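Local coordinates for tricorn protease (Thermoplasma acidophilum, PDB 1K32), which probably degrades peptides released by the proteasome, acting as a serine protease whose beta propellers are thought to gate substrate access, at residues I122-M127 with C135-E140; P153-L158 with R168-L173; D161-I166 with I187-N192; G182-I187 with I199-T204; G194-I199 with A1010-L1015. All blocks are in the same frame, centred on the assembly; numbering follows the deposited sequence.

Contact 1 lies in one propeller blade, strands 110-114 to 145-148, and contacts 2, 3 and 4 in the next, strands 156-160 to 195-200. The two blades meet where S123 OG of contact 1 approaches A154 O of contact 2 at 2.7 Å, their contact centres about 13 Å apart. Within the second blade, contacts 3 and 4 share I187, and R168 N of contact 2 lies 2.8 Å from K186 O of contact 4. Contact 5 brings in helix 1011-1015, which follows the last strand of the parallel sheet in the peptidase part; the centre of contact 5 is about 9 Å from that of contact 3. The set therefore runs from one blade to the propeller–peptidase junction.

Contact 1: residues I122-M127 with C135-E140; sequences ISTDAM and CLYRVE
I122-T124 and C135-Y137 pair as an antiparallel beta hairpin, the second and third strands of a four-stranded propeller blade. I122 with Y137 and T124 with C135 are hydrogen-bonded pairs, and S123 with L136 between them is a non-hydrogen-bonded pair. Bonds of 2.9 Å run from I122 N to Y137 O and from T124 N to C135 O, whereas the return bond from C135 N to T124 O is bent and weak. I122, T124 and Y137 share one face. The side chains of I122 and V139 cross at about a right angle, I122 CG2 to V139 CG2 3.7 Å. In T124, chi1 of -177° puts OG1 opposite the backbone N, where it accepts from A126 N in an ST turn, and leaves CG2 between N and the carbonyl carbon, 3.8 Å from Y137 CE2; T109 also bonds the hydroxyl. S123, on the other face, bonds A154 of the following blade. From its pair with I122, the Y137 ring extends past T124 toward the connecting loop, its hydroxyl bonded to Q128. One water donates to T124 O at 2.7 Å, accepts from M127 N at 2.9 Å, and lies 2.7 Å from Y137 OH.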
# COMPACT_ATOMS: atom_id res chain seq x y z
N ILE A 122 -51.29 -7.73 43.80
CA ILE A 122 -50.70 -6.77 42.90
C ILE A 122 -51.38 -6.79 41.56
O ILE A 122 -52.04 -7.76 41.20
CB ILE A 122 -49.18 -7.01 42.67
CG1 ILE A 122 -48.94 -8.40 42.08
CG2 ILE A 122 -48.42 -6.81 43.96
CD1 ILE A 122 -47.46 -8.66 41.74
N SER A 123 -51.23 -5.69 40.84
CA SER A 123 -51.81 -5.55 39.52
C SER A 123 -50.65 -5.35 38.57
O SER A 123 -49.81 -4.48 38.80
CB SER A 123 -52.72 -4.34 39.48
OG SER A 123 -53.11 -4.06 38.17
N THR A 124 -50.57 -6.17 37.52
CA THR A 124 -49.47 -6.03 36.57
C THR A 124 -49.69 -6.69 35.22
O THR A 124 -50.34 -7.74 35.10
CB THR A 124 -48.13 -6.54 37.18
OG1 THR A 124 -47.08 -6.33 36.25
CG2 THR A 124 -48.22 -8.03 37.50
N ASP A 125 -49.11 -6.07 34.20
CA ASP A 125 -49.19 -6.54 32.83
C ASP A 125 -47.86 -7.19 32.46
O ASP A 125 -47.68 -7.64 31.32
CB ASP A 125 -49.44 -5.36 31.89
CG ASP A 125 -48.38 -4.29 32.02
OD1 ASP A 125 -48.20 -3.74 33.12
OD2 ASP A 125 -47.72 -4.00 31.01
N ALA A 126 -46.95 -7.23 33.42
CA ALA A 126 -45.62 -7.79 33.21
C ALA A 126 -45.61 -9.12 32.45
O ALA A 126 -44.71 -9.38 31.65
CB ALA A 126 -44.92 -7.96 34.55
N MET A 127 -46.60 -9.96 32.70
CA MET A 127 -46.67 -11.25 32.02
C MET A 127 -47.83 -11.38 31.05
O MET A 127 -48.37 -12.47 30.87
CB MET A 127 -46.74 -12.39 33.03
CG MET A 127 -45.43 -13.08 33.22
SD MET A 127 -44.40 -12.22 34.37
CE MET A 127 -45.09 -12.90 35.88
N CYS A 135 -53.22 -7.69 35.08
CA CYS A 135 -53.86 -8.77 35.82
C CYS A 135 -53.55 -8.78 37.31
O CYS A 135 -52.53 -8.24 37.73
CB CYS A 135 -53.47 -10.11 35.19
SG CYS A 135 -54.06 -10.26 33.48
N LEU A 136 -54.43 -9.40 38.09
CA LEU A 136 -54.26 -9.50 39.54
C LEU A 136 -53.59 -10.80 39.97
O LEU A 136 -53.91 -11.87 39.46
CB LEU A 136 -55.62 -9.41 40.24
CG LEU A 136 -56.41 -8.12 40.00
CD1 LEU A 136 -57.74 -8.20 40.71
CD2 LEU A 136 -55.59 -6.93 40.51
N TYR A 137 -52.67 -10.69 40.93
CA TYR A 137 -51.96 -11.84 41.45
C TYR A 137 -51.79 -11.70 42.97
O TYR A 137 -51.56 -10.60 43.47
CB TYR A 137 -50.55 -11.95 40.84
CG TYR A 137 -50.50 -12.04 39.34
CD1 TYR A 137 -50.31 -13.27 38.70
CD2 TYR A 137 -50.63 -10.90 38.54
CE1 TYR A 137 -50.24 -13.36 37.32
CE2 TYR A 137 -50.56 -10.98 37.15
CZ TYR A 137 -50.36 -12.21 36.55
OH TYR A 137 -50.26 -12.30 35.19
N ARG A 138 -51.92 -12.81 43.69
CA ARG A 138 -51.70 -12.77 45.13
C ARG A 138 -50.21 -13.05 45.26
O ARG A 138 -49.70 -13.97 44.64
CB ARG A 138 -52.47 -13.87 45.86
CG ARG A 138 -52.10 -13.92 47.34
CD ARG A 138 -52.99 -14.83 48.17
NE ARG A 138 -52.89 -16.23 47.77
CZ ARG A 138 -53.69 -16.81 46.89
NH1 ARG A 138 -53.53 -18.09 46.58
NH2 ARG A 138 -54.66 -16.10 46.32
N VAL A 139 -49.51 -12.25 46.05
CA VAL A 139 -48.08 -12.44 46.21
C VAL A 139 -47.78 -13.43 47.34
O VAL A 139 -48.42 -13.39 48.40
CB VAL A 139 -47.36 -11.11 46.52
CG1 VAL A 139 -45.85 -11.35 46.62
CG2 VAL A 139 -47.68 -10.08 45.43
N GLU A 140 -46.81 -14.30 47.11
CA GLU A 140 -46.43 -15.30 48.09
C GLU A 140 -44.93 -15.29 48.36
O GLU A 140 -44.12 -15.08 47.45
CB GLU A 140 -46.86 -16.70 47.63
CG GLU A 140 -48.37 -16.92 47.55
CD GLU A 140 -48.77 -18.36 47.20
OE1 GLU A 140 -49.90 -18.75 47.53
OE2 GLU A 140 -47.98 -19.10 46.58
O HOH W 1 -49.09 -10.00 34.24

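Contact 2: residues P153-L158 with R168-L173; sequences PATHIL and RNTFEL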
# COMPACT_ATOMS: atom_id res chain seq x y z
N PRO A 153 -58.29 -7.82 33.71
CA PRO A 153 -57.53 -6.62 34.06
C PRO A 153 -58.23 -5.82 35.16
O PRO A 153 -59.46 -5.70 35.17
CB PRO A 153 -57.45 -5.84 32.75
CG PRO A 153 -58.68 -6.29 32.01
CD PRO A 153 -58.72 -7.78 32.30
N ALA A 154 -57.45 -5.30 36.09
CA ALA A 154 -58.02 -4.50 37.17
C ALA A 154 -56.95 -3.62 37.78
O ALA A 154 -55.74 -3.89 37.66
CB ALA A 154 -58.62 -5.41 38.24
N THR A 155 -57.40 -2.56 38.43
CA THR A 155 -56.51 -1.61 39.06
C THR A 155 -56.60 -1.77 40.57
O THR A 155 -55.59 -1.79 41.27
CB THR A 155 -56.91 -0.16 38.69
OG1 THR A 155 -56.89 -0.01 37.26
CG2 THR A 155 -55.95 0.83 39.31
N HIS A 156 -57.83 -1.87 41.08
CA HIS A 156 -58.05 -2.04 42.50
C HIS A 156 -58.96 -3.22 42.82
O HIS A 156 -59.85 -3.57 42.05
CB HIS A 156 -58.71 -0.79 43.10
CG HIS A 156 -57.92 0.47 42.94
ND1 HIS A 156 -58.03 1.27 41.83
CD2 HIS A 156 -57.04 1.08 43.77
CE1 HIS A 156 -57.25 2.33 41.98
NE2 HIS A 156 -56.64 2.24 43.14
N ILE A 157 -58.70 -3.84 43.97
CA ILE A 157 -59.55 -4.92 44.43
C ILE A 157 -59.75 -4.71 45.93
O ILE A 157 -58.79 -4.55 46.68
CB ILE A 157 -58.95 -6.34 44.20
CG1 ILE A 157 -59.93 -7.38 44.75
CG2 ILE A 157 -57.59 -6.49 44.89
CD1 ILE A 157 -59.74 -8.77 44.18
N LEU A 158 -61.01 -4.68 46.33
CA LEU A 158 -61.36 -4.51 47.73
C LEU A 158 -62.19 -5.72 48.13
O LEU A 158 -62.74 -6.42 47.28
CB LEU A 158 -62.17 -3.23 47.91
CG LEU A 158 -61.62 -1.98 47.22
CD1 LEU A 158 -62.60 -0.83 47.40
CD2 LEU A 158 -60.25 -1.63 47.80
N ARG A 168 -61.97 -1.23 37.76
CA ARG A 168 -61.38 -1.33 36.44
C ARG A 168 -61.01 0.06 35.95
O ARG A 168 -61.85 0.95 35.97
CB ARG A 168 -62.36 -1.95 35.45
CG ARG A 168 -62.55 -3.44 35.63
CD ARG A 168 -63.56 -4.00 34.66
NE ARG A 168 -63.42 -5.44 34.54
CZ ARG A 168 -64.06 -6.21 33.66
NH1 ARG A 168 -63.82 -7.52 33.65
NH2 ARG A 168 -64.95 -5.68 32.80
N ASN A 169 -59.76 0.23 35.52
CA ASN A 169 -59.25 1.50 35.01
C ASN A 169 -59.41 2.63 36.02
O ASN A 169 -59.51 3.80 35.65
CB ASN A 169 -59.98 1.88 33.73
CG ASN A 169 -60.05 0.73 32.76
OD1 ASN A 169 -61.12 0.35 32.30
ND2 ASN A 169 -58.90 0.17 32.43
N THR A 170 -59.41 2.26 37.30
CA THR A 170 -59.63 3.22 38.37
C THR A 170 -58.45 4.06 38.90
O THR A 170 -58.51 4.57 40.03
CB THR A 170 -60.35 2.51 39.54
OG1 THR A 170 -59.77 1.21 39.73
CG2 THR A 170 -61.83 2.34 39.22
N PHE A 171 -57.39 4.21 38.11
CA PHE A 171 -56.27 5.05 38.53
C PHE A 171 -56.64 6.51 38.18
O PHE A 171 -57.59 6.73 37.43
CB PHE A 171 -54.98 4.63 37.81
CG PHE A 171 -55.16 4.33 36.36
CD1 PHE A 171 -55.26 5.36 35.42
CD2 PHE A 171 -55.29 3.00 35.92
CE1 PHE A 171 -55.50 5.09 34.07
CE2 PHE A 171 -55.53 2.71 34.56
CZ PHE A 171 -55.64 3.76 33.63
N GLU A 172 -55.94 7.49 38.73
CA GLU A 172 -56.27 8.89 38.43
C GLU A 172 -55.93 9.27 36.98
O GLU A 172 -55.02 8.70 36.37
CB GLU A 172 -55.51 9.84 39.37
CG GLU A 172 -55.79 9.66 40.88
CD GLU A 172 -57.20 10.08 41.32
OE1 GLU A 172 -57.56 9.77 42.47
OE2 GLU A 172 -57.95 10.71 40.54
N LEU A 173 -56.68 10.22 36.43
CA LEU A 173 -56.46 10.72 35.07
C LEU A 173 -56.27 12.23 35.13
O LEU A 173 -57.07 12.99 34.57
CB LEU A 173 -57.65 10.41 34.18
CG LEU A 173 -57.94 8.96 33.78
CD1 LEU A 173 -59.19 8.95 32.93
CD2 LEU A 173 -56.78 8.36 33.03
O HOH W 2 -61.55 -7.21 35.50
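T155 and H156 meet N169-F171 where two chain directions, taken over 153-156 and 168-171, diverge by 57°, so the segments touch through side chains and not as paired strands. T155 and H156 both lie opposite G167 in a classic beta bulge at the start of strand 156-160; T155 is directed at the loop after R168, and the H156 ring reaches it by its end. T155 and T170 lie alongside one another, running in opposite senses, with T155 CB 3.3 Å from T170 OG1. That same hydroxyl meets H156 ND1 at 2.7 Å in a nearly straight hydrogen bond (164°), lying at the edge of the imidazole near its plane. H156 holds CG anti to its carbonyl carbon (chi1 -59°), which swings the ring toward the loop and sets CE1 3.2 Å from T170 O. The bond ties the first strand of this propeller blade to the loop joining its second and third strands. With an alanine in place of H156, the T170 hydroxyl would lose its imidazole mate and the loop would probably shift more easily against the bulge. F171 brings CD2 within 3.7 Å of T155 OG1. A water donates to P153 O at 2.6 Å and accepts from R168 NE at 2.7 Å, in the guanidinium plane; R168 also bonds Y1009 O and makes a cation-pi contact with W188.

Contact 3: residues D161-I166 with I187-N192; sequences DGRRVI and IWIEVN
V165 and I166 pair with I189 and W188 as the second and third strands of a propeller blade, nearly antiparallel at 171°. I166 and W188 form the hydrogen-bonded pair: I166 N reaches W188 O at 2.7 Å, and W188 N meets I166 O at 2.8 Å in the carbonyl plane. Next to it, V165 lodges between I187 and I189, one methyl for each: CG1 lies 3.6 Å from I187 CG2, and CG2 lies 4.0 Å from I189 CD1. Further along, the ladder changes character. E190 N still bonds R164 O at 2.9 Å, but R164 N turns to the E190 carboxylate instead of the backbone. With CG anti to the backbone N (chi1 -164°) and the rest of the chain extended, E190 places OE2 to receive that N-H. The R164 guanidinium also folds back on this carboxylate as a salt bridge, although the position of NH2 is uncertain. G194 N bonds OE1 from the following turn and so helps fix the carboxylate. On the I189 side, the extended R163 chain lays its guanidinium face over I189 CD1. The bond from R164 N to E190 OE2 is 3.0 Å long, almost straight at 171°, and uses the anti lone pair.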
# COMPACT_ATOMS: atom_id res chain seq x y z
N ASP A 161 -67.45 -8.09 53.26
CA ASP A 161 -68.33 -9.20 53.63
C ASP A 161 -68.01 -10.45 52.82
O ASP A 161 -68.90 -11.19 52.42
CB ASP A 161 -69.78 -8.78 53.42
CG ASP A 161 -70.09 -7.45 54.08
OD1 ASP A 161 -69.90 -7.34 55.31
OD2 ASP A 161 -70.52 -6.51 53.37
N GLY A 162 -66.73 -10.67 52.57
CA GLY A 162 -66.32 -11.83 51.81
C GLY A 162 -66.32 -11.67 50.30
O GLY A 162 -65.61 -12.40 49.60
N ARG A 163 -67.10 -10.73 49.76
CA ARG A 163 -67.11 -10.59 48.31
C ARG A 163 -66.10 -9.59 47.76
O ARG A 163 -65.80 -8.57 48.38
CB ARG A 163 -68.51 -10.26 47.79
CG ARG A 163 -69.34 -9.34 48.64
CD ARG A 163 -70.68 -9.11 47.97
NE ARG A 163 -71.46 -8.08 48.65
CZ ARG A 163 -72.47 -7.43 48.10
NH1 ARG A 163 -73.12 -6.51 48.80
NH2 ARG A 163 -72.83 -7.68 46.84
N ARG A 164 -65.57 -9.92 46.58
CA ARG A 164 -64.57 -9.09 45.92
C ARG A 164 -65.18 -7.90 45.18
O ARG A 164 -66.19 -8.04 44.49
CB ARG A 164 -63.78 -9.95 44.93
CG ARG A 164 -63.26 -11.28 45.51
CD ARG A 164 -62.20 -11.90 44.61
NE ARG A 164 -62.43 -13.32 44.30
CZ ARG A 164 -63.57 -13.79 43.82
NH1 ARG A 164 -63.71 -15.08 43.56
NH2 ARG A 164 -64.59 -12.98 43.62
N VAL A 165 -64.55 -6.74 45.35
CA VAL A 165 -64.99 -5.51 44.68
C VAL A 165 -63.86 -5.18 43.71
O VAL A 165 -62.70 -5.06 44.10
CB VAL A 165 -65.19 -4.34 45.66
CG1 VAL A 165 -65.75 -3.13 44.90
CG2 VAL A 165 -66.15 -4.73 46.77
N ILE A 166 -64.19 -5.03 42.43
CA ILE A 166 -63.17 -4.77 41.44
C ILE A 166 -63.27 -3.43 40.76
O ILE A 166 -64.31 -3.05 40.23
CB ILE A 166 -63.16 -5.91 40.40
CG1 ILE A 166 -62.74 -7.21 41.11
CG2 ILE A 166 -62.23 -5.57 39.24
CD1 ILE A 166 -62.89 -8.46 40.30
N ILE A 187 -66.73 0.14 38.49
CA ILE A 187 -66.61 -0.79 39.61
C ILE A 187 -67.58 -1.96 39.50
O ILE A 187 -68.75 -1.80 39.14
CB ILE A 187 -66.85 -0.07 40.96
CG1 ILE A 187 -65.90 1.13 41.09
CG2 ILE A 187 -66.65 -1.05 42.11
CD1 ILE A 187 -66.03 1.88 42.38
N TRP A 188 -67.07 -3.15 39.82
CA TRP A 188 -67.88 -4.36 39.79
C TRP A 188 -67.83 -4.97 41.18
O TRP A 188 -66.87 -4.76 41.91
CB TRP A 188 -67.33 -5.37 38.79
CG TRP A 188 -67.47 -5.02 37.34
CD1 TRP A 188 -66.87 -3.98 36.68
CD2 TRP A 188 -68.21 -5.75 36.35
NE1 TRP A 188 -67.19 -4.03 35.35
CE2 TRP A 188 -68.00 -5.10 35.11
CE3 TRP A 188 -69.02 -6.90 36.39
CZ2 TRP A 188 -68.58 -5.56 33.92
CZ3 TRP A 188 -69.59 -7.35 35.21
CH2 TRP A 188 -69.37 -6.68 33.98
N ILE A 189 -68.86 -5.74 41.53
CA ILE A 189 -68.90 -6.40 42.83
C ILE A 189 -69.42 -7.83 42.70
O ILE A 189 -70.31 -8.11 41.90
CB ILE A 189 -69.77 -5.61 43.84
CG1 ILE A 189 -69.57 -6.17 45.24
CG2 ILE A 189 -71.24 -5.71 43.46
CD1 ILE A 189 -70.09 -5.26 46.33
N GLU A 190 -68.85 -8.72 43.50
CA GLU A 190 -69.25 -10.12 43.47
C GLU A 190 -70.59 -10.22 44.19
O GLU A 190 -70.78 -9.62 45.23
CB GLU A 190 -68.19 -10.96 44.18
CG GLU A 190 -68.26 -12.45 43.91
CD GLU A 190 -67.15 -13.21 44.63
OE1 GLU A 190 -66.94 -14.40 44.33
OE2 GLU A 190 -66.50 -12.62 45.51
N VAL A 191 -71.53 -10.96 43.61
CA VAL A 191 -72.84 -11.11 44.24
C VAL A 191 -73.06 -12.56 44.66
O VAL A 191 -73.69 -12.84 45.69
CB VAL A 191 -73.98 -10.68 43.27
CG1 VAL A 191 -73.91 -9.19 43.03
CG2 VAL A 191 -73.86 -11.42 41.96
N ASN A 192 -72.54 -13.47 43.87
CA ASN A 192 -72.64 -14.89 44.13
C ASN A 192 -71.23 -15.39 43.91
O ASN A 192 -70.63 -15.05 42.89
CB ASN A 192 -73.61 -15.53 43.12
CG ASN A 192 -73.42 -17.02 43.00
OD1 ASN A 192 -73.44 -17.74 44.00
ND2 ASN A 192 -73.25 -17.50 41.77

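Contact 4: residues G182-I187 with I199-T204; sequences GTRGKI and IVDMST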
# COMPACT_ATOMS: atom_id res chain seq x y z
N GLY A 182 -64.85 5.37 26.80
CA GLY A 182 -65.15 3.99 27.13
C GLY A 182 -64.21 3.35 28.12
O GLY A 182 -64.57 2.34 28.74
N THR A 183 -63.01 3.91 28.27
CA THR A 183 -62.04 3.37 29.21
C THR A 183 -62.18 3.96 30.63
O THR A 183 -61.31 3.73 31.48
CB THR A 183 -60.58 3.61 28.71
OG1 THR A 183 -60.52 3.42 27.28
CG2 THR A 183 -59.62 2.61 29.37
N ARG A 184 -63.25 4.70 30.89
CA ARG A 184 -63.45 5.32 32.21
C ARG A 184 -63.52 4.29 33.35
O ARG A 184 -63.99 3.18 33.16
CB ARG A 184 -64.73 6.18 32.21
CG ARG A 184 -66.00 5.40 31.92
CD ARG A 184 -67.20 6.32 31.69
NE ARG A 184 -68.45 5.56 31.53
CZ ARG A 184 -68.74 4.79 30.48
NH1 ARG A 184 -69.90 4.14 30.44
NH2 ARG A 184 -67.89 4.69 29.46
N GLY A 185 -63.05 4.68 34.54
CA GLY A 185 -63.05 3.78 35.68
C GLY A 185 -64.44 3.32 36.07
O GLY A 185 -65.35 4.13 36.19
N LYS A 186 -64.60 2.01 36.24
CA LYS A 186 -65.89 1.41 36.60
C LYS A 186 -65.68 0.40 37.73
O LYS A 186 -64.58 -0.14 37.91
CB LYS A 186 -66.50 0.70 35.38
CG LYS A 186 -66.78 1.60 34.18
CD LYS A 186 -67.33 0.79 33.00
CE LYS A 186 -67.67 1.69 31.82
NZ LYS A 186 -68.46 1.00 30.77
N ILE A 187 -66.73 0.14 38.49
CA ILE A 187 -66.61 -0.79 39.61
C ILE A 187 -67.58 -1.96 39.50
O ILE A 187 -68.75 -1.80 39.14
CB ILE A 187 -66.85 -0.07 40.96
CG1 ILE A 187 -65.90 1.13 41.09
CG2 ILE A 187 -66.65 -1.05 42.11
CD1 ILE A 187 -66.03 1.88 42.38
N ILE A 199 -71.62 -2.28 39.29
CA ILE A 199 -72.44 -1.40 40.13
C ILE A 199 -72.20 0.10 39.97
O ILE A 199 -73.09 0.90 40.26
CB ILE A 199 -72.31 -1.75 41.64
CG1 ILE A 199 -70.84 -1.87 42.02
CG2 ILE A 199 -73.07 -3.04 41.95
CD1 ILE A 199 -70.62 -2.00 43.52
N VAL A 200 -71.01 0.48 39.54
CA VAL A 200 -70.71 1.90 39.34
C VAL A 200 -70.18 2.13 37.92
O VAL A 200 -69.05 1.79 37.58
CB VAL A 200 -69.70 2.41 40.37
CG1 VAL A 200 -69.39 3.88 40.11
CG2 VAL A 200 -70.27 2.25 41.77
N ASP A 201 -71.06 2.69 37.09
CA ASP A 201 -70.78 3.01 35.71
C ASP A 201 -71.42 4.38 35.48
O ASP A 201 -72.61 4.48 35.19
CB ASP A 201 -71.42 1.96 34.79
CG ASP A 201 -71.00 2.12 33.33
OD1 ASP A 201 -70.77 3.26 32.89
OD2 ASP A 201 -70.92 1.09 32.62
N MET A 202 -70.64 5.44 35.66
CA MET A 202 -71.13 6.81 35.49
C MET A 202 -70.62 7.38 34.17
O MET A 202 -69.74 6.80 33.53
CB MET A 202 -70.64 7.68 36.65
CG MET A 202 -71.25 7.29 37.99
SD MET A 202 -70.53 8.14 39.41
CE MET A 202 -69.39 7.03 39.89
N SER A 203 -71.17 8.52 33.77
CA SER A 203 -70.76 9.14 32.53
C SER A 203 -69.29 9.55 32.60
O SER A 203 -68.60 9.54 31.58
CB SER A 203 -71.63 10.36 32.21
OG SER A 203 -71.46 11.38 33.18
N THR A 204 -68.82 9.91 33.80
CA THR A 204 -67.43 10.32 34.00
C THR A 204 -66.56 9.22 34.62
O THR A 204 -67.05 8.17 35.03
CB THR A 204 -67.34 11.60 34.88
OG1 THR A 204 -67.93 11.34 36.17
CG2 THR A 204 -68.09 12.76 34.22
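The carbonyl oxygen of I187 is gripped by two successive amides, I199 N at 2.9 Å and V200 N at 3.2 Å. This is the classic beta bulge, I199 and V200 both facing I187, in the hairpin that joins the third and fourth strands of the propeller blade. The return bond, I187 N to V200 O, lies in the carbonyl plane on a lone pair. The paired side chains of I187 and V200 run side by side, CB to CB 3.8 Å. Past the bulge the strands separate. R184 holds CG between its backbone N and carbonyl carbon (chi1 61°) and extends to NE, which carries the guanidinium across to M202 and D201. NE donates to M202 O at 2.7 Å, close to the guanidinium plane, while R184 NH1 reaches D201 OD1 at 2.7 Å on its syn lone pair. The second bond is bent: its N-H...O angle is 133°, and the guanidinium and carboxylate planes stand 52° apart. K186, extended beyond CG and running beside D201, brings NZ to OD2 at 3.1 Å from above the carboxylate plane, and its CE lies over the face of the R184 guanidinium. K198 forms a further salt bridge with OD2, and G181 O accepts from R184 NH2. Three basic side chains thus converge on one carboxylate, which probably favours the ionised form of D201 and offsets the closeness of R184 and K186.

Contact 5: residues G194-I199 with A1010-L1015; sequences GAFKKI and APHDYL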
# COMPACT_ATOMS: atom_id res chain seq x y z
N GLY A 194 -68.15 -16.05 42.68
CA GLY A 194 -67.75 -16.23 41.30
C GLY A 194 -68.54 -15.41 40.29
O GLY A 194 -68.11 -15.26 39.16
N ALA A 195 -69.69 -14.88 40.70
CA ALA A 195 -70.55 -14.08 39.81
C ALA A 195 -70.41 -12.59 40.13
O ALA A 195 -70.45 -12.18 41.29
CB ALA A 195 -72.00 -14.52 39.97
N PHE A 196 -70.27 -11.77 39.09
CA PHE A 196 -70.12 -10.34 39.30
C PHE A 196 -71.12 -9.47 38.57
O PHE A 196 -71.64 -9.83 37.52
CB PHE A 196 -68.71 -9.90 38.90
CG PHE A 196 -67.63 -10.48 39.75
CD1 PHE A 196 -67.29 -11.82 39.65
CD2 PHE A 196 -66.95 -9.68 40.66
CE1 PHE A 196 -66.28 -12.36 40.45
CE2 PHE A 196 -65.94 -10.21 41.46
CZ PHE A 196 -65.61 -11.55 41.35
N LYS A 197 -71.36 -8.30 39.15
CA LYS A 197 -72.28 -7.33 38.60
C LYS A 197 -71.59 -5.96 38.58
O LYS A 197 -70.85 -5.62 39.50
CB LYS A 197 -73.54 -7.26 39.48
CG LYS A 197 -74.44 -6.08 39.21
CD LYS A 197 -75.59 -6.04 40.21
CE LYS A 197 -76.54 -4.88 39.90
NZ LYS A 197 -77.65 -4.79 40.90
N LYS A 198 -71.83 -5.19 37.53
CA LYS A 198 -71.25 -3.85 37.43
C LYS A 198 -72.16 -2.91 38.24
O LYS A 198 -73.34 -2.78 37.93
CB LYS A 198 -71.23 -3.43 35.96
CG LYS A 198 -70.49 -2.13 35.67
CD LYS A 198 -70.53 -1.84 34.17
CE LYS A 198 -71.98 -1.72 33.69
NZ LYS A 198 -72.05 -1.49 32.23
N ILE A 199 -71.62 -2.28 39.29
CA ILE A 199 -72.44 -1.40 40.13
C ILE A 199 -72.20 0.10 39.97
O ILE A 199 -73.09 0.90 40.26
CB ILE A 199 -72.31 -1.75 41.64
CG1 ILE A 199 -70.84 -1.87 42.02
CG2 ILE A 199 -73.07 -3.04 41.95
CD1 ILE A 199 -70.62 -2.00 43.52
N ALA A 1010 -67.01 -9.73 31.49
CA ALA A 1010 -67.09 -9.68 32.95
C ALA A 1010 -66.01 -10.47 33.68
O ALA A 1010 -65.38 -11.36 33.11
CB ALA A 1010 -68.45 -10.16 33.39
N PRO A 1011 -65.78 -10.16 34.97
CA PRO A 1011 -64.76 -10.87 35.75
C PRO A 1011 -65.02 -12.37 35.76
O PRO A 1011 -64.08 -13.16 35.65
CB PRO A 1011 -64.90 -10.24 37.14
CG PRO A 1011 -65.33 -8.84 36.83
CD PRO A 1011 -66.38 -9.08 35.76
N HIS A 1012 -66.28 -12.76 35.89
CA HIS A 1012 -66.61 -14.18 35.91
C HIS A 1012 -66.34 -14.85 34.57
O HIS A 1012 -66.21 -16.07 34.50
CB HIS A 1012 -68.07 -14.40 36.36
CG HIS A 1012 -69.07 -13.49 35.72
ND1 HIS A 1012 -69.54 -13.69 34.44
CD2 HIS A 1012 -69.70 -12.39 36.18
CE1 HIS A 1012 -70.43 -12.75 34.14
NE2 HIS A 1012 -70.54 -11.95 35.18
N ASP A 1013 -66.24 -14.05 33.51
CA ASP A 1013 -65.93 -14.60 32.19
C ASP A 1013 -64.46 -15.00 32.22
O ASP A 1013 -64.09 -16.07 31.75
CB ASP A 1013 -66.18 -13.55 31.09
CG ASP A 1013 -67.65 -13.34 30.81
OD1 ASP A 1013 -68.10 -12.18 30.70
OD2 ASP A 1013 -68.38 -14.35 30.68
N TYR A 1014 -63.63 -14.14 32.79
CA TYR A 1014 -62.21 -14.44 32.91
C TYR A 1014 -62.01 -15.63 33.84
O TYR A 1014 -61.16 -16.48 33.59
CB TYR A 1014 -61.42 -13.25 33.46
CG TYR A 1014 -61.29 -12.11 32.49
CD1 TYR A 1014 -62.14 -11.01 32.56
CD2 TYR A 1014 -60.30 -12.12 31.51
CE1 TYR A 1014 -62.00 -9.94 31.67
CE2 TYR A 1014 -60.15 -11.06 30.62
CZ TYR A 1014 -61.00 -9.99 30.70
OH TYR A 1014 -60.84 -8.94 29.85
N LEU A 1015 -62.80 -15.70 34.90
CA LEU A 1015 -62.72 -16.80 35.85
C LEU A 1015 -63.01 -18.13 35.17
O LEU A 1015 -62.35 -19.12 35.44
CB LEU A 1015 -63.70 -16.61 37.01
CG LEU A 1015 -63.22 -15.84 38.24
CD1 LEU A 1015 -64.33 -15.85 39.30
CD2 LEU A 1015 -61.95 -16.48 38.80
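F196, on the fourth strand of the propeller blade, meets P1011 in the first turn of helix 1011-1015, joining two parts of the chain more than 800 residues apart. The strand and helix axes run roughly antiparallel. P1011 CB sits over one face of the F196 phenyl, 3.9 Å from its centroid and 17° off the normal, a CH-pi contact. At the ring edge, L1015 CD1 approaches CE1 of F196 at 4.2 Å. H1012 has CG between its backbone N and carbonyl carbon (chi1 46°), which carries the imidazole to the F196 backbone; its NE2 makes a weak, bent bond to F196 O at 3.3 Å. The helix start is ordered from within: A1010 occupies the N-cap, and its N donates to D1013 OD1 at 2.8 Å on the anti lone pair. R164 and I166 of the same blade also pack on F196, and W188 extends the contact to A1010 and P1011. Were F196 an alanine, the pyrrolidine would lose the ring beneath it, and a gap would probably open between helix and blade. Between 194-199 and 1010-1015, with one weak polar bond across, the junction probably rests more on shape fit than on charge.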